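Local structure of mandelate racemase/muconate lactonizing enzyme-like protein (Roseovarius sp. TM1035, 3RCY) at residues T264-F269 and M294-A299; P87-I92 and L285-G290; L281-G286 and A306-H311. The protein belongs to the enolase superfamily, related to mandelate racemase and muconate lactonizing enzyme, and is probably a magnesium-dependent enzyme acting on a carboxylate substrate. All coordinates share one frame; numbering follows the deposited sequence.

Contact 1. Residues T264-F269 and M294-A299; sequences TTKAEF and MKKVAA. With RIB (alpha-D-ribofuranose), chain L; RIB (alpha-D-ribofuranose), chain M.
Two helices on the outside of the barrel domain, 266-274 and 290-302, pack here through Val297, which enters between Lys266 and Phe269. One methyl, CG2, lies against the start of the first helix, 3.7 Å from Lys266 CA. The other, CG1, reaches the root of the aromatic side chain, 3.7 Å from Phe269 CB, and meets the ring obliquely. Met294 adds a Met-aromatic contact from one turn earlier, its SD 4.9 Å from the centroid of the Phe269 ring and 36° off the ring normal. No hydrogen bond joins the two segments.

Where the contact nears a neighbouring subunit, the Lys266 and Lys296 chains cross, CD to CD at 3.8 Å. Their ammonium groups are close, but Lys266 is paired with Glu293, and Lys296 with Glu72 and with Glu302 of that neighbouring subunit, which probably offsets the repulsion.

The first turn is built round Thr265 as N-cap, whose OG1 receives a weak bond from Ala267 N. Glu268 takes no part in the helix packing; its OE1 accepts Thr264 N at 2.8 Å from above the carboxylate plane. OE1 also takes a weak bond from O2 of one ribose, while OE2 forms a salt bridge with Arg86 of another subunit. Shortening this side chain to an alanine is likely to leave Thr264 N without its acceptor and to cost that arginine this carboxylate. A second ribose donates from O5 to Ala267 O at 2.8 Å. Such neighbouring helices, packed round the strands, are typical of the modified (β/α)-barrel of the enolase superfamily, here with a ribose pocket at one helix start.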
# COMPACT_ATOMS: atom_id res chain seq x y z
N THR A 264 8.60 -5.77 -24.92
CA THR A 264 7.82 -6.50 -25.91
C THR A 264 6.52 -7.06 -25.37
O THR A 264 6.48 -7.66 -24.29
CB THR A 264 8.67 -7.62 -26.58
OG1 THR A 264 7.89 -8.24 -27.60
CG2 THR A 264 9.12 -8.66 -25.56
N THR A 265 5.47 -6.90 -26.18
CA THR A 265 4.07 -7.30 -25.90
C THR A 265 3.43 -6.50 -24.78
O THR A 265 4.12 -5.91 -23.94
CB THR A 265 3.86 -8.82 -25.57
OG1 THR A 265 4.14 -9.06 -24.19
CG2 THR A 265 4.70 -9.77 -26.47
N LYS A 266 2.10 -6.52 -24.76
CA LYS A 266 1.32 -5.88 -23.70
C LYS A 266 1.63 -6.45 -22.31
O LYS A 266 1.45 -5.75 -21.32
CB LYS A 266 -0.19 -6.00 -24.00
CG LYS A 266 -0.73 -7.43 -24.02
CD LYS A 266 -2.05 -7.51 -24.79
CE LYS A 266 -2.45 -8.96 -25.09
NZ LYS A 266 -1.50 -9.70 -25.98
N ALA A 267 2.10 -7.70 -22.24
CA ALA A 267 2.48 -8.29 -20.94
C ALA A 267 3.60 -7.52 -20.25
O ALA A 267 3.75 -7.59 -19.04
CB ALA A 267 2.86 -9.78 -21.09
N GLU A 268 4.40 -6.79 -21.03
CA GLU A 268 5.49 -5.97 -20.47
C GLU A 268 5.11 -4.50 -20.36
O GLU A 268 5.55 -3.83 -19.43
CB GLU A 268 6.77 -6.14 -21.29
CG GLU A 268 7.41 -7.50 -21.05
CD GLU A 268 8.74 -7.71 -21.78
OE1 GLU A 268 9.27 -6.78 -22.42
OE2 GLU A 268 9.25 -8.85 -21.70
N PHE A 269 4.30 -4.01 -21.29
CA PHE A 269 3.89 -2.61 -21.24
C PHE A 269 2.87 -2.33 -20.13
O PHE A 269 2.90 -1.27 -19.51
CB PHE A 269 3.38 -2.12 -22.59
CG PHE A 269 4.48 -1.78 -23.54
CD1 PHE A 269 5.16 -0.56 -23.44
CD2 PHE A 269 4.89 -2.69 -24.51
CE1 PHE A 269 6.22 -0.26 -24.31
CE2 PHE A 269 5.93 -2.40 -25.39
CZ PHE A 269 6.60 -1.17 -25.28
N MET A 294 0.27 -3.48 -30.48
CA MET A 294 0.52 -2.11 -30.02
C MET A 294 -0.74 -1.24 -29.94
O MET A 294 -0.77 -0.29 -29.16
CB MET A 294 1.64 -1.45 -30.84
CG MET A 294 3.04 -2.01 -30.50
SD MET A 294 3.37 -2.04 -28.72
CE MET A 294 2.94 -3.71 -28.26
N LYS A 295 -1.77 -1.56 -30.73
CA LYS A 295 -3.10 -0.94 -30.55
C LYS A 295 -3.68 -1.29 -29.18
O LYS A 295 -4.30 -0.44 -28.51
CB LYS A 295 -4.07 -1.35 -31.67
CG LYS A 295 -3.86 -0.63 -33.02
CD LYS A 295 -4.32 0.85 -33.00
CE LYS A 295 -5.85 1.00 -32.98
NZ LYS A 295 -6.26 2.43 -33.20
N LYS A 296 -3.49 -2.53 -28.75
CA LYS A 296 -3.89 -2.95 -27.42
C LYS A 296 -3.17 -2.12 -26.36
O LYS A 296 -3.79 -1.63 -25.41
CB LYS A 296 -3.64 -4.45 -27.22
CG LYS A 296 -4.48 -5.35 -28.14
CD LYS A 296 -4.36 -6.83 -27.76
CE LYS A 296 -5.34 -7.71 -28.55
NZ LYS A 296 -5.06 -9.18 -28.34
N VAL A 297 -1.86 -1.93 -26.53
CA VAL A 297 -1.06 -1.13 -25.60
C VAL A 297 -1.48 0.34 -25.60
O VAL A 297 -1.57 0.96 -24.54
CB VAL A 297 0.47 -1.29 -25.86
CG1 VAL A 297 1.28 -0.32 -25.01
CG2 VAL A 297 0.88 -2.71 -25.55
N ALA A 298 -1.76 0.89 -26.79
CA ALA A 298 -2.24 2.27 -26.90
C ALA A 298 -3.52 2.50 -26.09
O ALA A 298 -3.65 3.54 -25.43
CB ALA A 298 -2.47 2.66 -28.38
N ALA A 299 -4.45 1.54 -26.13
CA ALA A 299 -5.70 1.63 -25.36
C ALA A 299 -5.43 1.58 -23.86
O ALA A 299 -6.08 2.30 -23.09
CB ALA A 299 -6.66 0.52 -25.76
O5 RIB L . 5.07 -10.07 -18.58
C5 RIB L . 5.92 -9.51 -17.58
C4 RIB L . 7.13 -10.42 -17.44
O4 RIB L . 7.08 -11.08 -16.17
C3 RIB L . 7.11 -11.48 -18.51
O3 RIB L . 8.24 -11.30 -19.39
C2 RIB L . 7.09 -12.81 -17.77
O2 RIB L . 8.13 -13.68 -18.20
C1 RIB L . 7.31 -12.48 -16.30
O1 RIB L . 6.44 -13.22 -15.43
O5 RIB M . 12.31 -8.77 -15.77
C5 RIB M . 11.02 -8.14 -15.78
C4 RIB M . 10.72 -7.71 -17.20
O4 RIB M . 9.87 -6.56 -17.20
C3 RIB M . 11.98 -7.29 -17.93
O3 RIB M . 12.45 -8.35 -18.74
C2 RIB M . 11.56 -6.15 -18.82
O2 RIB M . 11.35 -6.64 -20.14
C1 RIB M . 10.25 -5.66 -18.24
O1 RIB M . 10.42 -4.33 -17.73

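Contact 2. Residues P87-I92 and L285-G290. With RIB (alpha-D-ribofuranose), chain L.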
# COMPACT_ATOMS: atom_id res chain seq x y z
N PRO A 87 6.58 -13.41 -23.00
CA PRO A 87 7.29 -12.76 -24.10
C PRO A 87 8.66 -13.37 -24.39
O PRO A 87 9.49 -13.47 -23.50
CB PRO A 87 7.43 -11.31 -23.61
CG PRO A 87 6.35 -11.12 -22.61
CD PRO A 87 6.26 -12.46 -21.92
N ASP A 88 8.87 -13.78 -25.64
CA ASP A 88 10.19 -14.19 -26.12
C ASP A 88 10.71 -13.08 -27.03
O ASP A 88 10.21 -12.90 -28.14
CB ASP A 88 10.12 -15.52 -26.89
CG ASP A 88 11.49 -16.02 -27.36
OD1 ASP A 88 12.30 -15.22 -27.86
OD2 ASP A 88 11.75 -17.23 -27.24
N LEU A 89 11.71 -12.34 -26.56
CA LEU A 89 12.19 -11.15 -27.28
C LEU A 89 12.55 -11.45 -28.75
O LEU A 89 12.21 -10.68 -29.65
CB LEU A 89 13.38 -10.54 -26.54
CG LEU A 89 13.89 -9.19 -27.06
CD1 LEU A 89 12.87 -8.07 -26.81
CD2 LEU A 89 15.22 -8.87 -26.42
N THR A 90 13.19 -12.59 -28.98
CA THR A 90 13.65 -12.95 -30.32
C THR A 90 12.50 -13.45 -31.22
O THR A 90 12.37 -12.99 -32.36
CB THR A 90 14.81 -13.98 -30.23
OG1 THR A 90 16.01 -13.30 -29.86
CG2 THR A 90 15.04 -14.69 -31.57
N ALA A 91 11.69 -14.38 -30.71
CA ALA A 91 10.58 -14.94 -31.49
C ALA A 91 9.50 -13.90 -31.83
O ALA A 91 8.92 -13.92 -32.91
CB ALA A 91 9.96 -16.13 -30.78
N ILE A 92 9.23 -13.00 -30.88
CA ILE A 92 8.22 -11.96 -31.10
C ILE A 92 8.77 -10.87 -32.05
O ILE A 92 8.02 -10.29 -32.84
CB ILE A 92 7.68 -11.38 -29.76
CG1 ILE A 92 6.96 -12.46 -28.94
CG2 ILE A 92 6.76 -10.20 -29.99
CD1 ILE A 92 5.70 -13.06 -29.60
N LEU A 285 7.61 -1.23 -33.04
CA LEU A 285 6.57 -2.13 -33.58
C LEU A 285 7.14 -3.42 -34.18
O LEU A 285 6.50 -4.47 -34.13
CB LEU A 285 5.68 -1.41 -34.59
CG LEU A 285 4.45 -0.70 -34.00
CD1 LEU A 285 4.84 0.43 -33.04
CD2 LEU A 285 3.56 -0.15 -35.10
N GLY A 286 8.35 -3.33 -34.74
CA GLY A 286 9.06 -4.50 -35.28
C GLY A 286 9.61 -5.42 -34.21
O GLY A 286 10.11 -6.51 -34.51
N ARG A 287 9.52 -4.99 -32.95
CA ARG A 287 9.94 -5.81 -31.82
C ARG A 287 8.77 -6.22 -30.94
O ARG A 287 8.71 -7.35 -30.46
CB ARG A 287 10.96 -5.04 -30.96
CG ARG A 287 11.11 -5.59 -29.54
CD ARG A 287 12.28 -4.96 -28.82
NE ARG A 287 13.55 -5.60 -29.18
CZ ARG A 287 14.73 -4.98 -29.16
NH1 ARG A 287 14.80 -3.70 -28.83
NH2 ARG A 287 15.83 -5.64 -29.48
N ALA A 288 7.85 -5.28 -30.71
CA ALA A 288 6.94 -5.38 -29.58
C ALA A 288 5.70 -6.23 -29.80
O ALA A 288 4.88 -6.37 -28.90
CB ALA A 288 6.55 -3.96 -29.08
N GLY A 289 5.56 -6.78 -31.00
CA GLY A 289 4.42 -7.65 -31.31
C GLY A 289 3.61 -7.21 -32.52
O GLY A 289 2.61 -7.85 -32.86
N GLY A 290 4.03 -6.12 -33.15
CA GLY A 290 3.37 -5.58 -34.34
C GLY A 290 2.28 -4.55 -34.07
O GLY A 290 2.09 -4.10 -32.93
O5 RIB L . 5.07 -10.07 -18.58
C5 RIB L . 5.92 -9.51 -17.58
C4 RIB L . 7.13 -10.42 -17.44
O4 RIB L . 7.08 -11.08 -16.17
C3 RIB L . 7.11 -11.48 -18.51
O3 RIB L . 8.24 -11.30 -19.39
C2 RIB L . 7.09 -12.81 -17.77
O2 RIB L . 8.13 -13.68 -18.20
C1 RIB L . 7.31 -12.48 -16.30
O1 RIB L . 6.44 -13.22 -15.43
O HOH W 1 13.46 -8.09 -30.52
O HOH W 2 10.03 -9.12 -29.05
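Arg287, Ile92 and Leu89 carry most of this buried contact, in which methyl groups of Leu89 and Ile92 pack against Arg287 and Gly289, two waters make the polar links, and no hydrogen bond joins the segments directly. Leu89 lays its CD1 methyl obliquely against the guanidinium end of the arginine, 3.5 Å from Arg287 NE, and also touches CD. Because the Arg287 chain runs out extended and bends only at chi3 (-82°), its NE stays beside Leu89 while NH1 goes on to the carbonyl O of Glu261, a magnesium ligand.

One water, in the guanidinium plane at its edge, accepts from Arg287 NE at 2.8 Å and donates to Leu89 O. A second donates to both carbonyls, 2.7 Å from Leu89 O and 2.6 Å from Arg287 O. Leu89 O, in the first turn of its helix, is thus gripped by two waters.

Ile92 works through one branch. Its CG2, placed opposite the backbone N across the CA-CB bond, sits 3.5 Å from Arg287 O and 3.7 Å from Gly289 CA. Gly289, with positive phi (124°), ends the short helical turn; a CB there would press on the carbonyl O of Ala288.

The contact joins helix 89-110 of the N-terminal domain to the 285-288 turn that follows barrel strand 280-281. Helices 266-274, 290-302 and 316-327 all touch the side chains of these segments.

Contact 3. Residues L281-G286 and A306-H311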
# COMPACT_ATOMS: atom_id res chain seq x y z
N LEU A 281 5.09 5.81 -23.81
CA LEU A 281 5.49 4.47 -24.24
C LEU A 281 6.07 4.50 -25.65
O LEU A 281 5.46 5.06 -26.55
CB LEU A 281 4.32 3.48 -24.17
CG LEU A 281 3.61 3.34 -22.81
CD1 LEU A 281 2.49 2.30 -22.87
CD2 LEU A 281 4.58 3.04 -21.65
N GLN A 282 7.24 3.88 -25.81
CA GLN A 282 7.99 3.96 -27.07
C GLN A 282 8.28 2.57 -27.65
O GLN A 282 9.45 2.20 -27.83
CB GLN A 282 9.31 4.71 -26.84
CG GLN A 282 9.14 6.09 -26.19
CD GLN A 282 10.45 6.66 -25.72
OE1 GLN A 282 11.17 6.05 -24.93
NE2 GLN A 282 10.77 7.86 -26.21
N PRO A 283 7.22 1.80 -27.97
CA PRO A 283 7.52 0.48 -28.49
C PRO A 283 8.14 0.58 -29.88
O PRO A 283 7.85 1.53 -30.63
CB PRO A 283 6.15 -0.18 -28.61
CG PRO A 283 5.21 0.99 -28.91
CD PRO A 283 5.78 2.13 -28.07
N ALA A 284 9.03 -0.35 -30.18
CA ALA A 284 9.43 -0.58 -31.56
C ALA A 284 8.47 -1.63 -32.10
O ALA A 284 8.51 -2.79 -31.67
CB ALA A 284 10.88 -1.07 -31.62
N LEU A 285 7.61 -1.23 -33.04
CA LEU A 285 6.57 -2.13 -33.58
C LEU A 285 7.14 -3.42 -34.18
O LEU A 285 6.50 -4.47 -34.13
CB LEU A 285 5.68 -1.41 -34.59
CG LEU A 285 4.45 -0.70 -34.00
CD1 LEU A 285 4.84 0.43 -33.04
CD2 LEU A 285 3.56 -0.15 -35.10
N GLY A 286 8.35 -3.33 -34.74
CA GLY A 286 9.06 -4.50 -35.28
C GLY A 286 9.61 -5.42 -34.21
O GLY A 286 10.11 -6.51 -34.51
N ALA A 306 -1.92 8.44 -20.60
CA ALA A 306 -0.54 8.31 -21.05
C ALA A 306 -0.54 8.28 -22.58
O ALA A 306 -1.59 8.09 -23.19
CB ALA A 306 0.07 7.03 -20.49
N GLN A 307 0.63 8.49 -23.19
CA GLN A 307 0.72 8.62 -24.64
C GLN A 307 1.75 7.70 -25.29
O GLN A 307 2.66 7.20 -24.63
CB GLN A 307 1.01 10.07 -25.03
CG GLN A 307 -0.13 11.02 -24.69
CD GLN A 307 -0.05 12.32 -25.42
OE1 GLN A 307 0.96 13.03 -25.37
NE2 GLN A 307 -1.13 12.67 -26.11
N MET A 308 1.60 7.50 -26.60
CA MET A 308 2.51 6.69 -27.38
C MET A 308 3.48 7.58 -28.17
O MET A 308 3.11 8.65 -28.68
CB MET A 308 1.74 5.78 -28.35
CG MET A 308 0.65 4.92 -27.70
SD MET A 308 1.24 3.77 -26.43
CE MET A 308 2.24 2.64 -27.39
N ALA A 309 4.73 7.14 -28.26
CA ALA A 309 5.71 7.77 -29.14
C ALA A 309 6.53 6.66 -29.80
O ALA A 309 7.59 6.29 -29.29
CB ALA A 309 6.60 8.74 -28.35
N PRO A 310 6.02 6.09 -30.92
CA PRO A 310 6.63 4.93 -31.58
C PRO A 310 8.12 5.11 -31.86
O PRO A 310 8.54 6.13 -32.42
CB PRO A 310 5.84 4.82 -32.89
CG PRO A 310 4.51 5.44 -32.58
CD PRO A 310 4.83 6.57 -31.65
N HIS A 311 8.91 4.13 -31.44
CA HIS A 311 10.36 4.14 -31.60
C HIS A 311 10.76 3.94 -33.05
O HIS A 311 10.13 3.16 -33.77
CB HIS A 311 10.98 3.00 -30.77
CG HIS A 311 12.47 2.91 -30.87
ND1 HIS A 311 13.11 2.03 -31.72
CD2 HIS A 311 13.45 3.60 -30.25
CE1 HIS A 311 14.42 2.16 -31.59
NE2 HIS A 311 14.65 3.11 -30.70
O HOH W 3 10.00 7.72 -29.21
O HOH W 4 8.47 1.10 -34.26
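Met308 bends across Leu281 and Pro283. Its CB stands 4.2 Å from Leu281 O. Bends at chi2 (-61°) and chi3 (-66°) then turn the chain along the neighbouring segment, bringing SD to 3.8 Å from Leu281 CB and near CD1 of the same leucine. The terminal CE ends on the proline ring, 3.6 Å from Pro283 CD and close to its CG, the two side chains crossing at about a right angle.

Beneath this packing the backbones pair as parallel strands. Leu281 N donates to Gln307 O at 2.9 Å, and Leu281 O receives Ala309 N at 2.8 Å. Past the strand ends the pairing continues with His311 N to Pro283 O at 2.9 Å, where the donor lies 40° above the carbonyl plane. His311 CB rests 3.4 Å from Gln282 O, and the ring is obliquely met by the Ala284 methyl; the His311 side chain comes within about 4 Å of the magnesium ion. Gln282 NE2 is hydrogen-bonded to Glu235, a metal ligand, and a water that accepts a weak bond from Gln282 NE2 donates to Ala309 O; a second water spans Leu285 N and His311 O.

Strands 280-281 and 307-308 are consecutive staves of the barrel, linked by helix 290-302 in a beta-alpha-beta crossover. Strand 257-259 pairs with the far edge of 280-281, and Val297 and Ala298 of the crossover helix cover Leu281 and Met308.

The three contacts cluster at one sector of the barrel and the N-terminal helix that packs on it, their centres about 9 Å (contacts 1 and 3), about 11 Å (1 and 2) and about 13 Å (2 and 3) apart. Along the chain, 87-92 comes first, from the N-terminal domain; 264-269, 281-290, 294-299 and 306-311 then follow in sequence. Contacts 2 and 3 share Leu285 and Gly286. Contact 1 meets contact 3 where Met294 SD lies 3.3 Å from Pro283 CB, and meets contact 2 through Thr265 N and Ala288 O, probably hydrogen-bonded at 2.8 Å. Barrel strands, their covering helices and the N-terminal helix are thereby joined continuously, from the subunit interface with bound ribose to the vicinity of the magnesium ion.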